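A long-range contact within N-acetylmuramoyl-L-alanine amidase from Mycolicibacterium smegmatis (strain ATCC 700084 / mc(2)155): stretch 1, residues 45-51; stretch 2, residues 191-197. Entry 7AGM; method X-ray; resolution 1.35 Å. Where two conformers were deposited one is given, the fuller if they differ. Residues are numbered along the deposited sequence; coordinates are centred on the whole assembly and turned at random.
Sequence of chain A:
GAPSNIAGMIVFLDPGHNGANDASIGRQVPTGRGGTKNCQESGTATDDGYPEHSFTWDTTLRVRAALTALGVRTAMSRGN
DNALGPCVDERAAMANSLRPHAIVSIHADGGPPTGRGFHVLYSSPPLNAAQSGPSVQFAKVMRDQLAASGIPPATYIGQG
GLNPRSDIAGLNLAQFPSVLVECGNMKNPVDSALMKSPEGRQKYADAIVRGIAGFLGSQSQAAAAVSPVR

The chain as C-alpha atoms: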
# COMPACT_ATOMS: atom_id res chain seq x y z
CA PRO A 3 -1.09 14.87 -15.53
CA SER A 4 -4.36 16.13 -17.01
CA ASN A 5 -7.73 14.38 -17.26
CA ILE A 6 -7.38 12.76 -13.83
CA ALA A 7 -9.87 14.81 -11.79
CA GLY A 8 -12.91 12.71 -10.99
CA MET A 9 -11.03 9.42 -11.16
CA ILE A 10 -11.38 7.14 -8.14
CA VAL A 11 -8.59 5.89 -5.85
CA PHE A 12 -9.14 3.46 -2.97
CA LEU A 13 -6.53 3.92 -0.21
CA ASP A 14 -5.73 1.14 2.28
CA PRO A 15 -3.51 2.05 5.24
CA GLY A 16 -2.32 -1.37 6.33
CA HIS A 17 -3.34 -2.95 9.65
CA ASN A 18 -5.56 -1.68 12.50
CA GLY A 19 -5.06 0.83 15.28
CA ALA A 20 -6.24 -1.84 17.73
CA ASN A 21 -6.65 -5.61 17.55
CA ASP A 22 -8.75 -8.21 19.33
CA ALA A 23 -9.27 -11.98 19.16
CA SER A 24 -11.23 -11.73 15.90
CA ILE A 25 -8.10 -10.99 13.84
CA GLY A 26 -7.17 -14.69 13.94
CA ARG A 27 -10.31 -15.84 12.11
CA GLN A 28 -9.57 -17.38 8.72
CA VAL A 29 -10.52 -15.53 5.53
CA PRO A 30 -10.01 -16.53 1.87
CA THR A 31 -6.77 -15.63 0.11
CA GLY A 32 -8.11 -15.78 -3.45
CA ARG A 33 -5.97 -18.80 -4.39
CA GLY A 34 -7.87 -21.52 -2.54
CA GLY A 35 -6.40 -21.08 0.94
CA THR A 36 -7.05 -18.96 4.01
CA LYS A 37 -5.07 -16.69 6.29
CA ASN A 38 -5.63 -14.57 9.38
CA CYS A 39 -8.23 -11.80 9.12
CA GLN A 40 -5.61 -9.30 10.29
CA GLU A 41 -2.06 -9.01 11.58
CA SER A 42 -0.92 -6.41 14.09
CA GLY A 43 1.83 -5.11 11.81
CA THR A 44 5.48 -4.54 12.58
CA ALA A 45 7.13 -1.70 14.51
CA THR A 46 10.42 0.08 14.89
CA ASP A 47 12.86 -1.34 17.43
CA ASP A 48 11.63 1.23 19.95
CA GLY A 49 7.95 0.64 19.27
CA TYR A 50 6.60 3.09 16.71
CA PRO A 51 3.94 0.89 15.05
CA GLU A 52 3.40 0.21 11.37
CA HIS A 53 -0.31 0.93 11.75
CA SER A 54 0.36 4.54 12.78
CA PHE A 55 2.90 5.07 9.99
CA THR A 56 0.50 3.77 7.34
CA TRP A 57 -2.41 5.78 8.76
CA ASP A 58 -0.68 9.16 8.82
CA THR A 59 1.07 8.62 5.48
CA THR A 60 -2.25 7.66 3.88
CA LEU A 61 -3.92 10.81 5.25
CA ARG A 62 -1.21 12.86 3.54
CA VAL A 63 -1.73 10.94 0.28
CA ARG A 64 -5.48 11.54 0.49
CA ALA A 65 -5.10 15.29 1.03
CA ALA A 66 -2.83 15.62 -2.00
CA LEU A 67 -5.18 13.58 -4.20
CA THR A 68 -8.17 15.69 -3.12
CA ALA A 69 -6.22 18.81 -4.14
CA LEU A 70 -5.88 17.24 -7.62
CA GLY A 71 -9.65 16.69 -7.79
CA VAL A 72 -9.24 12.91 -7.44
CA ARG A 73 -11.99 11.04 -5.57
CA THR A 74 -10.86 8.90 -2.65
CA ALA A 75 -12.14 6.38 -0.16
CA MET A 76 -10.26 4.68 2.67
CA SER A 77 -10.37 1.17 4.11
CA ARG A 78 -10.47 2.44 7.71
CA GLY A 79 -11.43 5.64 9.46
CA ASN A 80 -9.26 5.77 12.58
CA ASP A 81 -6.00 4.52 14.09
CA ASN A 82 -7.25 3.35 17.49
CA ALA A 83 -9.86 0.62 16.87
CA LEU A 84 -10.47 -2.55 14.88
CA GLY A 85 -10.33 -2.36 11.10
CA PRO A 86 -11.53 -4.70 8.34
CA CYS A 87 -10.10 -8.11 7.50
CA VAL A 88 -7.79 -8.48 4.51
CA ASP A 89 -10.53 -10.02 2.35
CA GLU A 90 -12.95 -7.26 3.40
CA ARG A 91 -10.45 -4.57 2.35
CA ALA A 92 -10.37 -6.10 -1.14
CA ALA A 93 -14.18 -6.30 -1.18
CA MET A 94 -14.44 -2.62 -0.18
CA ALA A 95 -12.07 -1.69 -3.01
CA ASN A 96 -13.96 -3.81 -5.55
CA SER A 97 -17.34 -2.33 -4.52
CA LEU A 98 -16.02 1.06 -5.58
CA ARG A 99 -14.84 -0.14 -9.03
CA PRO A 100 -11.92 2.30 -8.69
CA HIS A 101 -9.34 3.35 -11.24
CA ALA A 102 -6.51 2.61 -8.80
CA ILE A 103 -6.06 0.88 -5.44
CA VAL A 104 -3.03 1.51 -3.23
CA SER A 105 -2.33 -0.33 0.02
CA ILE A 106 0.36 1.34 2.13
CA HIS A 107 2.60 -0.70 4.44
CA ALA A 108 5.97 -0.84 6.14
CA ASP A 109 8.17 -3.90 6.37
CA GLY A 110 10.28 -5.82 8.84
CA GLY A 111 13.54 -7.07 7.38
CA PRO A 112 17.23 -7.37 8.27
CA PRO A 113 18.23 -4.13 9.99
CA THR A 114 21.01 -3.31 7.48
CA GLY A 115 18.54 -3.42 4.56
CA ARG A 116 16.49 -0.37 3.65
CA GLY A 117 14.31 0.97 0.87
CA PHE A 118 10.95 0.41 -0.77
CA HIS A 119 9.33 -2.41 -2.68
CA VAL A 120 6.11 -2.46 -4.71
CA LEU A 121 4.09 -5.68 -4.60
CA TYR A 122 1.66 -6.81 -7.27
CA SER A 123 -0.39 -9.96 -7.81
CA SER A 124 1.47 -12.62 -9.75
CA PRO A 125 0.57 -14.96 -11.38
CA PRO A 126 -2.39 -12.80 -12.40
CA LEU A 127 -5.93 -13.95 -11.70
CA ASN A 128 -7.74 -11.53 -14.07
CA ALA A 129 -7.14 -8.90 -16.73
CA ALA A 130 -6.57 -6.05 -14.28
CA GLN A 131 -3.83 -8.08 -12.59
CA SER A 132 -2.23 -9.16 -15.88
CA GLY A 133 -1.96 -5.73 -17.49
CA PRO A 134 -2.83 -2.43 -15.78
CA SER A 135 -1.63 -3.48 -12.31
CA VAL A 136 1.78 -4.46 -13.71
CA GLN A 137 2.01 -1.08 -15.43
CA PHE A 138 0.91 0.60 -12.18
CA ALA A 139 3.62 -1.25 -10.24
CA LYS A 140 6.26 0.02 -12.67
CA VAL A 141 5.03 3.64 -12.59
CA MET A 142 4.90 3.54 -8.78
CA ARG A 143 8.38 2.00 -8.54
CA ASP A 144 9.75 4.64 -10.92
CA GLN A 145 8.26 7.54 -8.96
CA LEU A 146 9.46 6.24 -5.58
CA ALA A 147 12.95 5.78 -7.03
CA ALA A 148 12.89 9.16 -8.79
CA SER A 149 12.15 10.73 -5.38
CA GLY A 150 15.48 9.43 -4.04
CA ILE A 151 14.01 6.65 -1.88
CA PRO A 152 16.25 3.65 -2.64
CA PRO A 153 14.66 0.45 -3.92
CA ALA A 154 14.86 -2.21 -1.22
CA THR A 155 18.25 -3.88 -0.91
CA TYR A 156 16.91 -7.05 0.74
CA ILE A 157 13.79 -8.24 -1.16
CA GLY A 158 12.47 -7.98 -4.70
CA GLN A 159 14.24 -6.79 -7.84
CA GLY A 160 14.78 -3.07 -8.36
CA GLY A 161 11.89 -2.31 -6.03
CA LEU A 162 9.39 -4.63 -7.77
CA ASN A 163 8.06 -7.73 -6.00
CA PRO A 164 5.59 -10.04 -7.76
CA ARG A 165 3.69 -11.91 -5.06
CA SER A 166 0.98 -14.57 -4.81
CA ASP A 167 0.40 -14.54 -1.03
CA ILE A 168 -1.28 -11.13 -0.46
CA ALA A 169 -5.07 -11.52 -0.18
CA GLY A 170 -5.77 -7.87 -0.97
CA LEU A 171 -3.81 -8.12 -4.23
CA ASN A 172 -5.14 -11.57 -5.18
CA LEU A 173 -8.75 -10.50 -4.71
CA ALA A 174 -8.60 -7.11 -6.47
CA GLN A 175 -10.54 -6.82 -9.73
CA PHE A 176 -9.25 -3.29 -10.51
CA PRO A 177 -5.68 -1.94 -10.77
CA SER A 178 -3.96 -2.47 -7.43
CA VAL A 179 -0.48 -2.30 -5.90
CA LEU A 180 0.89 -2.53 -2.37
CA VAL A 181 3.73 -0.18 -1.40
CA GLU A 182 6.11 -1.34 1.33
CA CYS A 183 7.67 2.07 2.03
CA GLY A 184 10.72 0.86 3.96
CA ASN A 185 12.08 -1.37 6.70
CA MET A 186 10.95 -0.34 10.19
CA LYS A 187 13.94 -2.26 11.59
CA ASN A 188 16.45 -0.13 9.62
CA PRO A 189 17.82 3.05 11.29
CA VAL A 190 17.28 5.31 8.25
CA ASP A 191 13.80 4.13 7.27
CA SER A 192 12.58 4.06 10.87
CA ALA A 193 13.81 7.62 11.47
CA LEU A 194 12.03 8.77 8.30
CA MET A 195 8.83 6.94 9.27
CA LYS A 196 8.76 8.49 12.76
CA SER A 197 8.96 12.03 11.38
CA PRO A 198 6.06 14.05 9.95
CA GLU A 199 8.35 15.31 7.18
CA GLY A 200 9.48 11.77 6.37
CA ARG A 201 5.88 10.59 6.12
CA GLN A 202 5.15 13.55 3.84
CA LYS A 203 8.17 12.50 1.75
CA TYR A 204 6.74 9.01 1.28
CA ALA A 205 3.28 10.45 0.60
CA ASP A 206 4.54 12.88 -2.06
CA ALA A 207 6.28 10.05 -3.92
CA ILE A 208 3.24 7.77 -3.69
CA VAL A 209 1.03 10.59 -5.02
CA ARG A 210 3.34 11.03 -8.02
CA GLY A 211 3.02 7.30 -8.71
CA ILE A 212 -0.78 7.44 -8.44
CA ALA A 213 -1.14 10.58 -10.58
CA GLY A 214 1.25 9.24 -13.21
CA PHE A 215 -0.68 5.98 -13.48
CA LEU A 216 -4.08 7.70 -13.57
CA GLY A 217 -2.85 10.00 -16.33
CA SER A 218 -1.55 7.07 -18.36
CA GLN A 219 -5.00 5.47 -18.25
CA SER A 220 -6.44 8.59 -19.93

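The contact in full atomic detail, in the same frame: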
# COMPACT_ATOMS: atom_id res chain seq x y z
N ALA A 45 6.84 -2.92 13.78
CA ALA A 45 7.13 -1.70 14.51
C ALA A 45 8.62 -1.45 14.45
O ALA A 45 9.41 -2.36 14.17
CB ALA A 45 6.68 -1.78 15.98
N THR A 46 9.00 -0.21 14.73
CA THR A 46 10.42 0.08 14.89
C THR A 46 10.94 -0.63 16.14
O THR A 46 10.17 -1.13 16.97
CB THR A 46 10.67 1.59 14.99
OG1 THR A 46 10.11 2.11 16.20
CG2 THR A 46 10.04 2.32 13.79
N ASP A 47 12.26 -0.70 16.27
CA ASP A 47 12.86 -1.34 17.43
C ASP A 47 12.30 -0.76 18.72
O ASP A 47 12.05 -1.48 19.69
CB ASP A 47 14.38 -1.19 17.41
CG ASP A 47 15.04 -2.08 16.39
OD1 ASP A 47 14.45 -3.12 16.04
OD2 ASP A 47 16.16 -1.74 15.94
N ASP A 48 12.10 0.55 18.75
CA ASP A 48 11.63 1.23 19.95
C ASP A 48 10.12 1.47 19.96
O ASP A 48 9.64 2.25 20.79
CB ASP A 48 12.43 2.50 20.19
CG ASP A 48 12.48 3.40 18.98
OD1 ASP A 48 13.23 4.39 19.02
OD2 ASP A 48 11.75 3.13 18.01
N GLY A 49 9.37 0.82 19.07
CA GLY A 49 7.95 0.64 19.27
C GLY A 49 7.02 1.58 18.53
O GLY A 49 5.84 1.63 18.87
N TYR A 50 7.51 2.32 17.55
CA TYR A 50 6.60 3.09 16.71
C TYR A 50 5.92 2.12 15.75
O TYR A 50 6.61 1.44 14.99
CB TYR A 50 7.35 4.19 15.95
CG TYR A 50 6.47 4.98 15.00
CD1 TYR A 50 5.45 5.80 15.47
CD2 TYR A 50 6.66 4.90 13.63
CE1 TYR A 50 4.63 6.52 14.59
CE2 TYR A 50 5.86 5.60 12.75
CZ TYR A 50 4.85 6.41 13.23
OH TYR A 50 4.08 7.10 12.33
N PRO A 51 4.59 1.98 15.78
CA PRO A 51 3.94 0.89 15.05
C PRO A 51 3.64 1.19 13.59
O PRO A 51 3.32 2.32 13.20
CB PRO A 51 2.63 0.69 15.82
CG PRO A 51 2.31 2.04 16.37
CD PRO A 51 3.64 2.74 16.61
N ASP A 191 15.23 4.18 7.57
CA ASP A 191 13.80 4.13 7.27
C ASP A 191 12.96 4.40 8.51
O ASP A 191 11.97 5.14 8.45
CB ASP A 191 13.41 2.78 6.65
CG ASP A 191 13.93 2.59 5.23
OD1 ASP A 191 14.47 3.54 4.62
OD2 ASP A 191 13.77 1.46 4.72
N SER A 192 13.34 3.81 9.65
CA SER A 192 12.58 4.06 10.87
C SER A 192 12.60 5.53 11.26
O SER A 192 11.57 6.08 11.66
CB SER A 192 13.07 3.17 12.02
OG SER A 192 14.40 3.48 12.37
N ALA A 193 13.76 6.19 11.15
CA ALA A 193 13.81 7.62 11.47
C ALA A 193 12.93 8.43 10.53
O ALA A 193 12.23 9.35 10.97
CB ALA A 193 15.25 8.14 11.42
N LEU A 194 12.93 8.10 9.24
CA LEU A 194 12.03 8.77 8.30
C LEU A 194 10.57 8.54 8.68
O LEU A 194 9.76 9.48 8.69
CB LEU A 194 12.27 8.27 6.88
CG LEU A 194 13.49 8.83 6.15
CD1 LEU A 194 13.74 8.01 4.88
CD2 LEU A 194 13.30 10.30 5.81
N MET A 195 10.22 7.30 9.00
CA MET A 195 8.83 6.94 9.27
C MET A 195 8.30 7.62 10.52
O MET A 195 7.11 7.93 10.60
CB MET A 195 8.71 5.43 9.40
CG MET A 195 8.86 4.74 8.07
SD MET A 195 9.11 2.98 8.25
CE MET A 195 9.06 2.51 6.52
N LYS A 196 9.16 7.84 11.52
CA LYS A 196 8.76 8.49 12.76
C LYS A 196 8.59 9.99 12.62
O LYS A 196 8.05 10.62 13.54
CB LYS A 196 9.82 8.24 13.82
CG LYS A 196 9.94 6.81 14.30
CD LYS A 196 11.15 6.74 15.21
CE LYS A 196 11.33 5.40 15.85
NZ LYS A 196 12.47 5.49 16.80
N SER A 197 9.02 10.59 11.50
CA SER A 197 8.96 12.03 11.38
C SER A 197 7.82 12.46 10.46
O SER A 197 7.57 11.82 9.42
CB SER A 197 10.27 12.59 10.83
OG SER A 197 10.50 12.15 9.51

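A compact loop, residues 45-51, packs against residues 191-197, a stretch that carries on a helix begun earlier in the chain and leaves it in a loop, across a gap of at least 145 positions in sequence. The loop of residues 45-51 contains no regular helix or strand, but it is held in shape by a type I beta turn from Thr46 to Gly49, closed by a backbone hydrogen bond from Gly49 N to Thr46 O (3.0 Å). A second backbone bond, Thr46 N to Tyr50 O (2.9 Å), joins the first residue of the turn to the residue just after it. Gly49, the last residue of the turn, has phi/psi of 99/13°, a conformation in which a CB would be jammed against the carbonyl O of Asp48. On the other side, the helix keeps its regular ladder, with Met195 N bound to Asp191 O at 2.8 Å and Lys196 N to Ser192 O at 3.0 Å. No backbone-to-backbone hydrogen bond links the stretches; the CA atoms of Thr46 and Ser192 lie 6.1 Å apart and those of Tyr50 and Lys196 7.0 Å apart, and the contact is made by side chains meeting one another and, at Tyr50, the helix backbone.

Its polar centre is the salt bridge between Lys196 and Asp48. The lysine leaves the helix with its CA-to-CB bond sideways to the loop, yet its side chain, m at chi1 and t at every later angle, extends until the ammonium group reaches the carboxylate. NZ donates to both oxygens, at 2.6 Å to Asp48 OD1 and 2.7 Å to Asp48 OD2, so the positive charge is shared by the two acceptors in a bidentate arrangement. Asp48 likewise starts sideways and brings its end nearer in the p rotamer.

The carboxylate is also held from within its own loop, by Thr46. Its hydroxyl OG1 donates to Asp48 OD2 (2.6 Å) and accepts from the backbone Tyr50 N (2.9 Å, with an N-H...acceptor angle of 152°). One side chain thus satisfies an amide of its own loop and helps to fix the aspartate, whose OD2 receives hydrogen bonds from both Thr46 and Lys196. The p rotamer of Thr46 also leaves CG2 against the helix, 3.6 Å from Ser192 CB, while Lys196 CE passes 3.5 Å from Thr46 OG1. Ser192 meets the loop through carbon, its OG being hydrogen-bonded elsewhere in the structure.

Tyr50 contributes the most covered surface on the loop side. Its CA-to-CB bond points toward the helix, and the ring lies with Lys196 CA over one face. The aliphatic part of the lysine packs beside it, with Lys196 CG 3.9 Å from Tyr50 CD2, so that the same residue offers methylene groups to the ring and charge to Asp48. Tyr50 CE2 comes within 3.4 Å of Met195 O and makes a looser apolar contact with Met195 CB at 4.4 Å; beyond CB, the methionine leads away from the loop.

The CA-to-CB bond of Ser197 points away from the loop. Its OG donates to Leu194 O (2.9 Å), which also accepts from Ser197 N (3.1 Å), and OG caps a backbone N just past the stretch. Together the stretches bury 272 Å².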